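PDB 1UYN: NalP translocator from Neisseria meningitidis, which forms a hydrophilic outer-membrane pore for translocating its own passenger domain, a secreted serine protease that processes other surface and autotransporter proteins. Local coordinates for residues A[150-161]-A[176-187]; A[25-36]-A[106-114]. All blocks are in the same frame, centred on the assembly; numbering follows the deposited sequence.

Contact 1: residues A[150-161]-A[176-187]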
loop_
_atom_site.group_PDB
_atom_site.type_symbol
_atom_site.label_atom_id
_atom_site.label_comp_id
_atom_site.label_asym_id
_atom_site.label_seq_id
_atom_site.Cartn_x
_atom_site.Cartn_y
_atom_site.Cartn_z
ATOM N N VAL A 150 12.204 3.011 16.296
ATOM C CA VAL A 150 11.371 4.221 16.168
ATOM C C VAL A 150 9.962 3.848 15.824
ATOM O O VAL A 150 9.736 2.914 15.064
ATOM C CB VAL A 150 11.947 5.261 15.146
ATOM C CG1 VAL A 150 12.028 4.689 13.793
ATOM C CG2 VAL A 150 11.113 6.533 15.121
ATOM N N ASN A 151 9.031 4.571 16.417
ATOM C CA ASN A 151 7.649 4.385 16.142
ATOM C C ASN A 151 7.134 5.523 15.360
ATOM O O ASN A 151 7.608 6.619 15.485
ATOM C CB ASN A 151 6.841 4.225 17.421
ATOM C CG ASN A 151 7.407 3.159 18.332
ATOM O OD1 ASN A 151 7.727 3.447 19.498
ATOM N ND2 ASN A 151 7.541 1.937 17.828
ATOM N N GLY A 152 6.152 5.248 14.530
ATOM C CA GLY A 152 5.422 6.298 13.867
ATOM C C GLY A 152 3.954 5.938 13.672
ATOM O O GLY A 152 3.479 4.887 14.053
ATOM N N THR A 153 3.242 6.899 13.113
ATOM C CA THR A 153 1.865 6.779 12.711
ATOM C C THR A 153 1.819 7.262 11.308
ATOM O O THR A 153 2.476 8.236 10.959
ATOM C CB THR A 153 1.022 7.670 13.545
ATOM O OG1 THR A 153 1.258 7.341 14.909
ATOM C CG2 THR A 153 -0.460 7.337 13.365
ATOM N N LEU A 154 1.076 6.549 10.491
ATOM C CA LEU A 154 0.795 6.963 9.135
ATOM C C LEU A 154 -0.692 6.964 8.895
ATOM O O LEU A 154 -1.359 5.962 9.134
ATOM C CB LEU A 154 1.457 5.994 8.190
ATOM C CG LEU A 154 1.177 6.191 6.729
ATOM C CD1 LEU A 154 1.633 7.610 6.255
ATOM C CD2 LEU A 154 1.886 5.061 6.017
ATOM N N MET A 155 -1.229 8.071 8.413
ATOM C CA MET A 155 -2.632 8.103 8.021
ATOM C C MET A 155 -2.785 8.351 6.562
ATOM O O MET A 155 -2.044 9.092 5.992
ATOM C CB MET A 155 -3.367 9.182 8.763
ATOM C CG MET A 155 -3.511 8.781 10.212
ATOM S SD MET A 155 -4.250 10.068 11.230
ATOM C CE MET A 155 -5.576 10.915 9.837
ATOM N N GLN A 156 -3.764 7.745 5.951
ATOM C CA GLN A 156 -4.032 8.068 4.571
ATOM C C GLN A 156 -5.487 8.485 4.469
ATOM O O GLN A 156 -6.370 7.959 5.191
ATOM C CB GLN A 156 -3.753 6.867 3.663
ATOM C CG GLN A 156 -2.348 6.306 3.755
ATOM C CD GLN A 156 -2.319 4.919 3.215
ATOM O OE1 GLN A 156 -3.158 4.095 3.592
ATOM N NE2 GLN A 156 -1.373 4.632 2.344
ATOM N N LEU A 157 -5.706 9.470 3.600
ATOM C CA LEU A 157 -7.031 9.866 3.154
ATOM C C LEU A 157 -7.078 9.903 1.626
ATOM O O LEU A 157 -6.181 10.435 0.969
ATOM C CB LEU A 157 -7.365 11.248 3.689
ATOM C CG LEU A 157 -8.289 11.232 4.897
ATOM C CD1 LEU A 157 -8.308 12.623 5.502
ATOM C CD2 LEU A 157 -9.724 10.846 4.432
ATOM N N GLY A 158 -8.148 9.369 1.070
ATOM C CA GLY A 158 -8.229 9.154 -0.352
ATOM C C GLY A 158 -9.587 9.559 -0.890
ATOM O O GLY A 158 -10.630 9.346 -0.247
ATOM N N ALA A 159 -9.564 10.131 -2.083
ATOM C CA ALA A 159 -10.762 10.449 -2.774
ATOM C C ALA A 159 -10.526 10.027 -4.201
ATOM O O ALA A 159 -9.582 10.432 -4.798
ATOM C CB ALA A 159 -11.056 11.929 -2.669
ATOM N N LEU A 160 -11.365 9.157 -4.722
ATOM C CA LEU A 160 -11.261 8.744 -6.093
ATOM C C LEU A 160 -12.631 8.851 -6.763
ATOM O O LEU A 160 -13.649 8.615 -6.134
ATOM C CB LEU A 160 -10.765 7.307 -6.173
ATOM C CG LEU A 160 -9.393 6.949 -5.610
ATOM C CD1 LEU A 160 -9.171 5.442 -5.692
ATOM C CD2 LEU A 160 -8.259 7.679 -6.340
ATOM N N GLY A 161 -12.647 9.224 -8.023
ATOM C CA GLY A 161 -13.828 9.084 -8.843
ATOM C C GLY A 161 -13.544 8.067 -9.929
ATOM O O GLY A 161 -12.418 8.011 -10.430
ATOM N N GLU A 176 -10.235 5.516 -13.393
ATOM C CA GLU A 176 -10.258 5.840 -11.994
ATOM C C GLU A 176 -9.109 6.764 -11.655
ATOM O O GLU A 176 -8.009 6.595 -12.144
ATOM C CB GLU A 176 -10.193 4.567 -11.161
ATOM C CG GLU A 176 -10.360 4.896 -9.701
ATOM C CD GLU A 176 -10.356 3.686 -8.818
ATOM O OE1 GLU A 176 -11.409 3.018 -8.723
ATOM O OE2 GLU A 176 -9.307 3.444 -8.205
ATOM N N GLY A 177 -9.383 7.740 -10.805
ATOM C CA GLY A 177 -8.462 8.834 -10.551
ATOM C C GLY A 177 -8.789 9.656 -9.311
ATOM O O GLY A 177 -9.949 9.894 -8.958
ATOM N N GLY A 178 -7.741 10.117 -8.633
ATOM C CA GLY A 178 -7.937 10.988 -7.492
ATOM C C GLY A 178 -6.689 11.384 -6.753
ATOM O O GLY A 178 -5.659 11.608 -7.334
ATOM N N LEU A 179 -6.828 11.533 -5.444
ATOM C CA LEU A 179 -5.746 11.945 -4.629
ATOM C C LEU A 179 -5.674 11.044 -3.414
ATOM O O LEU A 179 -6.662 10.470 -3.018
ATOM C CB LEU A 179 -5.976 13.386 -4.218
ATOM C CG LEU A 179 -6.186 14.406 -5.325
ATOM C CD1 LEU A 179 -6.691 15.659 -4.668
ATOM C CD2 LEU A 179 -4.925 14.687 -6.145
ATOM N N ARG A 180 -4.483 10.919 -2.836
ATOM C CA ARG A 180 -4.305 10.283 -1.535
ATOM C C ARG A 180 -3.390 11.209 -0.752
ATOM O O ARG A 180 -2.391 11.619 -1.257
ATOM C CB ARG A 180 -3.654 8.925 -1.694
ATOM C CG ARG A 180 -3.587 8.112 -0.387
ATOM C CD ARG A 180 -2.216 7.474 -0.137
ATOM N NE ARG A 180 -1.827 6.620 -1.233
ATOM C CZ ARG A 180 -0.588 6.417 -1.648
ATOM N NH1 ARG A 180 0.449 7.026 -1.097
ATOM N NH2 ARG A 180 -0.393 5.591 -2.675
ATOM N N TYR A 181 -3.752 11.554 0.465
ATOM C CA TYR A 181 -2.907 12.352 1.322
ATOM C C TYR A 181 -2.324 11.457 2.402
ATOM O O TYR A 181 -3.082 10.836 3.117
ATOM C CB TYR A 181 -3.740 13.438 1.990
ATOM C CG TYR A 181 -2.919 14.465 2.745
ATOM C CD1 TYR A 181 -2.072 15.308 2.067
ATOM C CD2 TYR A 181 -3.017 14.598 4.133
ATOM C CE1 TYR A 181 -1.304 16.257 2.732
ATOM C CE2 TYR A 181 -2.275 15.553 4.821
ATOM C CZ TYR A 181 -1.408 16.385 4.096
ATOM O OH TYR A 181 -0.639 17.366 4.702
ATOM N N ASP A 182 -0.993 11.387 2.506
ATOM C CA ASP A 182 -0.316 10.605 3.535
ATOM C C ASP A 182 0.203 11.531 4.562
ATOM O O ASP A 182 1.027 12.381 4.249
ATOM C CB ASP A 182 0.907 9.887 2.979
ATOM C CG ASP A 182 0.572 8.875 1.953
ATOM O OD1 ASP A 182 -0.602 8.434 1.885
ATOM O OD2 ASP A 182 1.446 8.479 1.158
ATOM N N LEU A 183 -0.235 11.347 5.792
ATOM C CA LEU A 183 0.266 12.110 6.930
ATOM C C LEU A 183 1.080 11.167 7.798
ATOM O O LEU A 183 0.554 10.222 8.351
ATOM C CB LEU A 183 -0.903 12.650 7.728
ATOM C CG LEU A 183 -0.615 13.614 8.864
ATOM C CD1 LEU A 183 0.218 14.840 8.414
ATOM C CD2 LEU A 183 -1.915 14.058 9.422
ATOM N N LEU A 184 2.371 11.428 7.935
ATOM C CA LEU A 184 3.244 10.555 8.712
ATOM C C LEU A 184 3.686 11.372 9.902
ATOM O O LEU A 184 4.229 12.433 9.716
ATOM C CB LEU A 184 4.462 10.139 7.896
ATOM C CG LEU A 184 5.382 9.186 8.684
ATOM C CD1 LEU A 184 5.479 7.847 8.008
ATOM C CD2 LEU A 184 6.755 9.782 8.824
ATOM N N LYS A 185 3.410 10.906 11.109
ATOM C CA LYS A 185 4.029 11.480 12.296
ATOM C C LYS A 185 4.994 10.395 12.820
ATOM O O LYS A 185 4.576 9.263 13.090
ATOM C CB LYS A 185 2.974 11.879 13.339
ATOM C CG LYS A 185 1.701 12.674 12.818
ATOM C CD LYS A 185 1.574 14.103 13.435
ATOM C CE LYS A 185 0.132 14.569 13.898
ATOM N NZ LYS A 185 -0.853 13.447 14.073
ATOM N N GLN A 186 6.279 10.685 12.892
ATOM C CA GLN A 186 7.246 9.753 13.453
ATOM C C GLN A 186 7.878 10.334 14.719
ATOM O O GLN A 186 8.328 11.476 14.693
ATOM C CB GLN A 186 8.333 9.468 12.435
ATOM C CG GLN A 186 9.343 8.410 12.842
ATOM C CD GLN A 186 10.268 8.024 11.677
ATOM O OE1 GLN A 186 9.861 7.259 10.750
ATOM N NE2 GLN A 186 11.502 8.576 11.695
ATOM N N ASP A 187 7.926 9.535 15.791
ATOM C CA ASP A 187 8.579 9.899 17.048
ATOM C C ASP A 187 10.087 10.052 16.981
ATOM O O ASP A 187 10.782 9.533 16.116
ATOM C CB ASP A 187 8.314 8.849 18.139
ATOM C CG ASP A 187 6.825 8.660 18.463
ATOM O OD1 ASP A 187 6.000 9.413 17.881
ATOM O OD2 ASP A 187 6.408 7.788 19.288
HETATM O O HOH W 1 8.005 6.074 20.254
HETATM O O HOH W 2 1.142 5.856 2.129
#

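Contact 2: residues A[25-36]-A[106-114]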
loop_
_atom_site.group_PDB
_atom_site.type_symbol
_atom_site.label_atom_id
_atom_site.label_comp_id
_atom_site.label_asym_id
_atom_site.label_seq_id
_atom_site.Cartn_x
_atom_site.Cartn_y
_atom_site.Cartn_z
ATOM N N GLN A 25 2.396 0.903 2.182
ATOM C CA GLN A 25 1.091 1.307 2.692
ATOM C C GLN A 25 0.167 1.829 1.605
ATOM O O GLN A 25 -1.028 1.631 1.690
ATOM C CB GLN A 25 1.228 2.384 3.754
ATOM C CG GLN A 25 0.017 2.538 4.623
ATOM C CD GLN A 25 -0.043 1.534 5.774
ATOM O OE1 GLN A 25 0.461 0.417 5.655
ATOM N NE2 GLN A 25 -0.716 1.914 6.881
ATOM N N GLY A 26 0.684 2.478 0.574
ATOM C CA GLY A 26 -0.173 2.945 -0.493
ATOM C C GLY A 26 -0.790 1.783 -1.259
ATOM O O GLY A 26 -1.911 1.878 -1.796
ATOM N N ARG A 27 -0.048 0.695 -1.389
ATOM C CA ARG A 27 -0.597 -0.446 -2.088
ATOM C C ARG A 27 -1.583 -1.171 -1.179
ATOM O O ARG A 27 -2.612 -1.668 -1.667
ATOM C CB ARG A 27 0.488 -1.387 -2.575
ATOM C CG ARG A 27 1.381 -0.780 -3.664
ATOM C CD ARG A 27 2.371 -1.775 -4.175
ATOM N NE ARG A 27 3.470 -1.862 -3.241
ATOM C CZ ARG A 27 4.442 -0.976 -3.201
ATOM N NH1 ARG A 27 4.446 0.053 -4.054
ATOM N NH2 ARG A 27 5.422 -1.111 -2.318
ATOM N N ARG A 28 -1.304 -1.209 0.127
ATOM C CA ARG A 28 -2.248 -1.839 1.046
ATOM C C ARG A 28 -3.598 -1.173 0.932
ATOM O O ARG A 28 -4.623 -1.846 0.939
ATOM C CB ARG A 28 -1.770 -1.787 2.506
ATOM C CG ARG A 28 -0.545 -2.609 2.712
ATOM C CD ARG A 28 0.029 -2.544 4.091
ATOM N NE ARG A 28 1.321 -3.255 4.178
ATOM C CZ ARG A 28 2.495 -2.671 4.423
ATOM N NH1 ARG A 28 2.603 -1.341 4.583
ATOM N NH2 ARG A 28 3.584 -3.416 4.482
ATOM N N LEU A 29 -3.597 0.150 0.835
ATOM C CA LEU A 29 -4.833 0.902 0.675
ATOM C C LEU A 29 -5.511 0.596 -0.693
ATOM O O LEU A 29 -6.746 0.510 -0.789
ATOM C CB LEU A 29 -4.547 2.393 0.807
ATOM C CG LEU A 29 -5.825 3.239 0.919
ATOM C CD1 LEU A 29 -6.502 3.066 2.292
ATOM C CD2 LEU A 29 -5.570 4.669 0.615
ATOM N N LYS A 30 -4.699 0.442 -1.741
ATOM C CA LYS A 30 -5.214 0.112 -3.070
ATOM C C LYS A 30 -6.044 -1.152 -2.968
ATOM O O LYS A 30 -7.117 -1.242 -3.529
ATOM C CB LYS A 30 -4.068 -0.118 -4.072
ATOM C CG LYS A 30 -3.947 0.888 -5.245
ATOM C CD LYS A 30 -2.403 1.118 -5.685
ATOM C CE LYS A 30 -1.869 2.554 -5.367
ATOM N NZ LYS A 30 -0.408 2.619 -4.869
ATOM N N ALA A 31 -5.549 -2.114 -2.219
ATOM C CA ALA A 31 -6.137 -3.441 -2.129
ATOM C C ALA A 31 -7.538 -3.429 -1.467
ATOM O O ALA A 31 -8.465 -4.138 -1.859
ATOM C CB ALA A 31 -5.163 -4.365 -1.364
ATOM N N VAL A 32 -7.673 -2.610 -0.451
ATOM C CA VAL A 32 -8.931 -2.419 0.226
ATOM C C VAL A 32 -9.922 -1.670 -0.685
ATOM O O VAL A 32 -11.128 -1.918 -0.653
ATOM C CB VAL A 32 -8.651 -1.611 1.532
ATOM C CG1 VAL A 32 -9.936 -1.154 2.251
ATOM C CG2 VAL A 32 -7.789 -2.439 2.451
ATOM N N SER A 33 -9.408 -0.722 -1.464
ATOM C CA SER A 33 -10.217 0.036 -2.424
ATOM C C SER A 33 -10.630 -0.830 -3.597
ATOM O O SER A 33 -11.666 -0.622 -4.175
ATOM C CB SER A 33 -9.446 1.267 -2.955
ATOM O OG SER A 33 -10.078 1.826 -4.088
ATOM N N ASP A 34 -9.805 -1.788 -3.974
ATOM C CA ASP A 34 -10.176 -2.707 -5.036
ATOM C C ASP A 34 -11.345 -3.582 -4.536
ATOM O O ASP A 34 -12.285 -3.856 -5.289
ATOM C CB ASP A 34 -8.933 -3.500 -5.518
ATOM C CG ASP A 34 -7.892 -2.568 -6.267
ATOM O OD1 ASP A 34 -8.293 -1.420 -6.634
ATOM O OD2 ASP A 34 -6.670 -2.882 -6.513
ATOM N N GLY A 35 -11.320 -3.916 -3.244
ATOM C CA GLY A 35 -12.340 -4.690 -2.590
ATOM C C GLY A 35 -13.718 -4.100 -2.546
ATOM O O GLY A 35 -14.693 -4.788 -2.211
ATOM N N LEU A 36 -13.804 -2.807 -2.826
ATOM C CA LEU A 36 -15.081 -2.104 -2.980
ATOM C C LEU A 36 -15.775 -2.396 -4.310
ATOM O O LEU A 36 -16.998 -2.281 -4.401
ATOM C CB LEU A 36 -14.875 -0.605 -2.841
ATOM C CG LEU A 36 -14.518 -0.109 -1.442
ATOM C CD1 LEU A 36 -13.986 1.296 -1.529
ATOM C CD2 LEU A 36 -15.693 -0.157 -0.466
ATOM N N SER A 106 4.033 -3.454 11.303
ATOM C CA SER A 106 2.960 -2.475 11.213
ATOM C C SER A 106 1.596 -3.030 11.452
ATOM O O SER A 106 1.294 -4.208 11.204
ATOM C CB SER A 106 3.025 -1.751 9.886
ATOM O OG SER A 106 2.974 -2.683 8.806
ATOM N N ILE A 107 0.776 -2.180 12.033
ATOM C CA ILE A 107 -0.615 -2.533 12.268
ATOM C C ILE A 107 -1.464 -1.409 11.800
ATOM O O ILE A 107 -1.319 -0.304 12.255
ATOM C CB ILE A 107 -0.883 -2.900 13.734
ATOM C CG1 ILE A 107 -0.096 -4.186 14.049
ATOM C CG2 ILE A 107 -2.387 -3.131 13.941
ATOM C CD1 ILE A 107 -0.142 -4.679 15.523
ATOM N N SER A 108 -2.390 -1.743 10.914
ATOM C CA SER A 108 -3.166 -0.751 10.210
ATOM C C SER A 108 -4.585 -1.177 10.041
ATOM O O SER A 108 -4.864 -2.343 9.713
ATOM C CB SER A 108 -2.586 -0.541 8.815
ATOM O OG SER A 108 -1.242 -0.143 8.880
ATOM N N LEU A 109 -5.465 -0.200 10.218
ATOM C CA LEU A 109 -6.849 -0.302 9.882
ATOM C C LEU A 109 -7.101 0.455 8.583
ATOM O O LEU A 109 -6.742 1.600 8.442
ATOM C CB LEU A 109 -7.659 0.318 10.970
ATOM C CG LEU A 109 -9.111 0.572 10.574
ATOM C CD1 LEU A 109 -9.897 -0.738 10.267
ATOM C CD2 LEU A 109 -9.775 1.370 11.720
ATOM N N PHE A 110 -7.765 -0.179 7.632
ATOM C CA PHE A 110 -8.180 0.499 6.407
ATOM C C PHE A 110 -9.683 0.541 6.291
ATOM O O PHE A 110 -10.329 -0.421 6.616
ATOM C CB PHE A 110 -7.618 -0.250 5.209
ATOM C CG PHE A 110 -6.150 -0.503 5.308
ATOM C CD1 PHE A 110 -5.670 -1.560 6.046
ATOM C CD2 PHE A 110 -5.251 0.341 4.697
ATOM C CE1 PHE A 110 -4.311 -1.785 6.137
ATOM C CE2 PHE A 110 -3.913 0.106 4.787
ATOM C CZ PHE A 110 -3.445 -0.972 5.499
ATOM N N ALA A 111 -10.222 1.657 5.818
ATOM C CA ALA A 111 -11.659 1.782 5.603
ATOM C C ALA A 111 -11.952 2.442 4.252
ATOM O O ALA A 111 -11.234 3.305 3.790
ATOM C CB ALA A 111 -12.310 2.577 6.750
ATOM N N GLY A 112 -13.041 2.058 3.641
ATOM C CA GLY A 112 -13.407 2.609 2.348
ATOM C C GLY A 112 -14.903 2.733 2.195
ATOM O O GLY A 112 -15.644 1.914 2.684
ATOM N N ILE A 113 -15.363 3.794 1.559
ATOM C CA ILE A 113 -16.771 3.801 1.132
ATOM C C ILE A 113 -16.837 4.104 -0.372
ATOM O O ILE A 113 -16.039 4.843 -0.904
ATOM C CB ILE A 113 -17.595 4.791 1.986
ATOM C CG1 ILE A 113 -19.058 4.756 1.541
ATOM C CG2 ILE A 113 -16.990 6.236 1.883
ATOM C CD1 ILE A 113 -19.874 6.086 1.857
ATOM N N ARG A 114 -17.751 3.490 -1.069
ATOM C CA ARG A 114 -17.899 3.721 -2.510
ATOM C C ARG A 114 -19.332 4.018 -2.742
ATOM O O ARG A 114 -20.160 3.205 -2.395
ATOM C CB ARG A 114 -17.538 2.464 -3.290
ATOM C CG ARG A 114 -17.990 2.488 -4.730
ATOM C CD ARG A 114 -17.445 1.352 -5.578
ATOM N NE ARG A 114 -18.323 1.151 -6.721
ATOM C CZ ARG A 114 -17.947 0.722 -7.922
ATOM N NH1 ARG A 114 -16.693 0.406 -8.206
ATOM N NH2 ARG A 114 -18.851 0.633 -8.868
#

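Contact 1: residues A[150-161]-A[176-187]
Atom OD2 of Asp182, across from Gln156 on the inner wall of a transmembrane beta-barrel, is gripped by several groups at once. Arg180, two residues back on the same strand, brings NH1 to within 2.9 Å of Asp182 OD2 in a salt bridge that uses the syn lone pair of the oxygen and lies close to the guanidinium plane. Water 2 gives Asp182 OD2 a weak bond and accepts one from Gln156 NE2 at 2.8 Å, a loose link from the carboxylate to the adjacent strand. Arg239 adds a second salt bridge to Asp182 OD2, Arg180 NH2 is paired with Glu233, and Gln156 OE1 is bonded to Ser128. Gln156 and Arg180 run side by side; Gln156 NE2 rides over one face of the guanidinium, and the amide and guanidinium planes are 42° apart.

Residues 150-161 and 176-187 belong to two neighbouring strands of a beta hairpin and pair antiparallel without a break. Thr153, Met155, Leu157, Ala159 and Gly161 form hydrogen-bonded pairs with Lys185, Leu183, Tyr181, Leu179 and Gly177. Their bonds include Leu157 O to Tyr181 N, 2.7 Å, and Met155 N to Leu183 O, 2.8 Å. Side chains alternate accordingly: Met155, Leu157, Leu179, Tyr181 and Leu183 look outward, as befits a membrane-spanning surface, whereas Leu154, Gln156, Arg180 and Asp182 turn to the interior. Leu154 leans across, its CG set trans to the backbone N (chi1 175°), so that CD1 comes 3.5 Å from Leu183 O and also touches Leu184 CB.

At the Val150 end, Val150 CG2 lies 3.4 Å from Gln186 CG, the two side chains crossing at about a right angle. Beside it Asp187 N donates to Asn151 O, and water 1 donates to both Asn151 OD1, at 2.7 Å, and Asp187 OD2.

Contact 2: residues A[25-36]-A[106-114]
Gln25 reaches Ser108 with an almost straight bond: its NE2 donates to Ser108 OG at 2.9 Å, at an N-H...O angle of 169°, and OG lies near the amide plane. A turn about CB-CG (chi2 83°) brings the Gln25 amide down to the strand, while its OE1 accepts from Arg28 NH1 at 3.0 Å. Bonds at both ends define which way round the amide sits. One turn of helix further on, Arg28 sets its CB 3.5 Å from Phe110 CZ, while its extended chain carries the guanidinium beyond the ring, where Ser106 OG lies loosely over one face, offset toward the rim, and NE is hydrogen-bonded to Thr69 OG1.

Residues 25-34 belong to helix 12-34, which occupies the interior of the twelve-stranded autotransporter barrel, the hydrophilic translocation pore; their axis passes 8.2 Å from that of strand 106-114 at a crossing angle of -41°. Phe110 points inward to meet it. Leu29 approaches that ring at its edge and in its plane, CD1 being 3.8 Å from Phe110 CD2. Val32 stands at about a right angle to the phenylalanine and presses CG2 to 3.5 Å from Phe110 CB. Further along, Leu36 lays CD2 3.8 Å from Gly112 O, against bare backbone. Its CB passes Arg114 CB at 4.1 Å, the two side chains sliding by in opposite directions as Arg114 extends toward salt bridges with Asp116 and Asp37.

Contact 1 is part of the barrel wall, and contact 2 joins that wall to the helix lying within it. The pairing of 150-161 with 176-187 rests on continuous backbone hydrogen bonds and has one face on the surface and one inward; that of 25-36 with 106-114 is almost wholly buried and depends on side chains: packing round Phe110 and at Leu36, with a single hydrogen bond across, from Gln25 to Ser108. Both reach the same sheet and the same helix. They meet directly where Gln156 NE2 probably bonds to Gln25 O and Leu154 CD2 packs on Gln25 CG. Nearby, the charged interior cluster of contact 1 brings Arg180 NH2 against Gly26 CA of the helix.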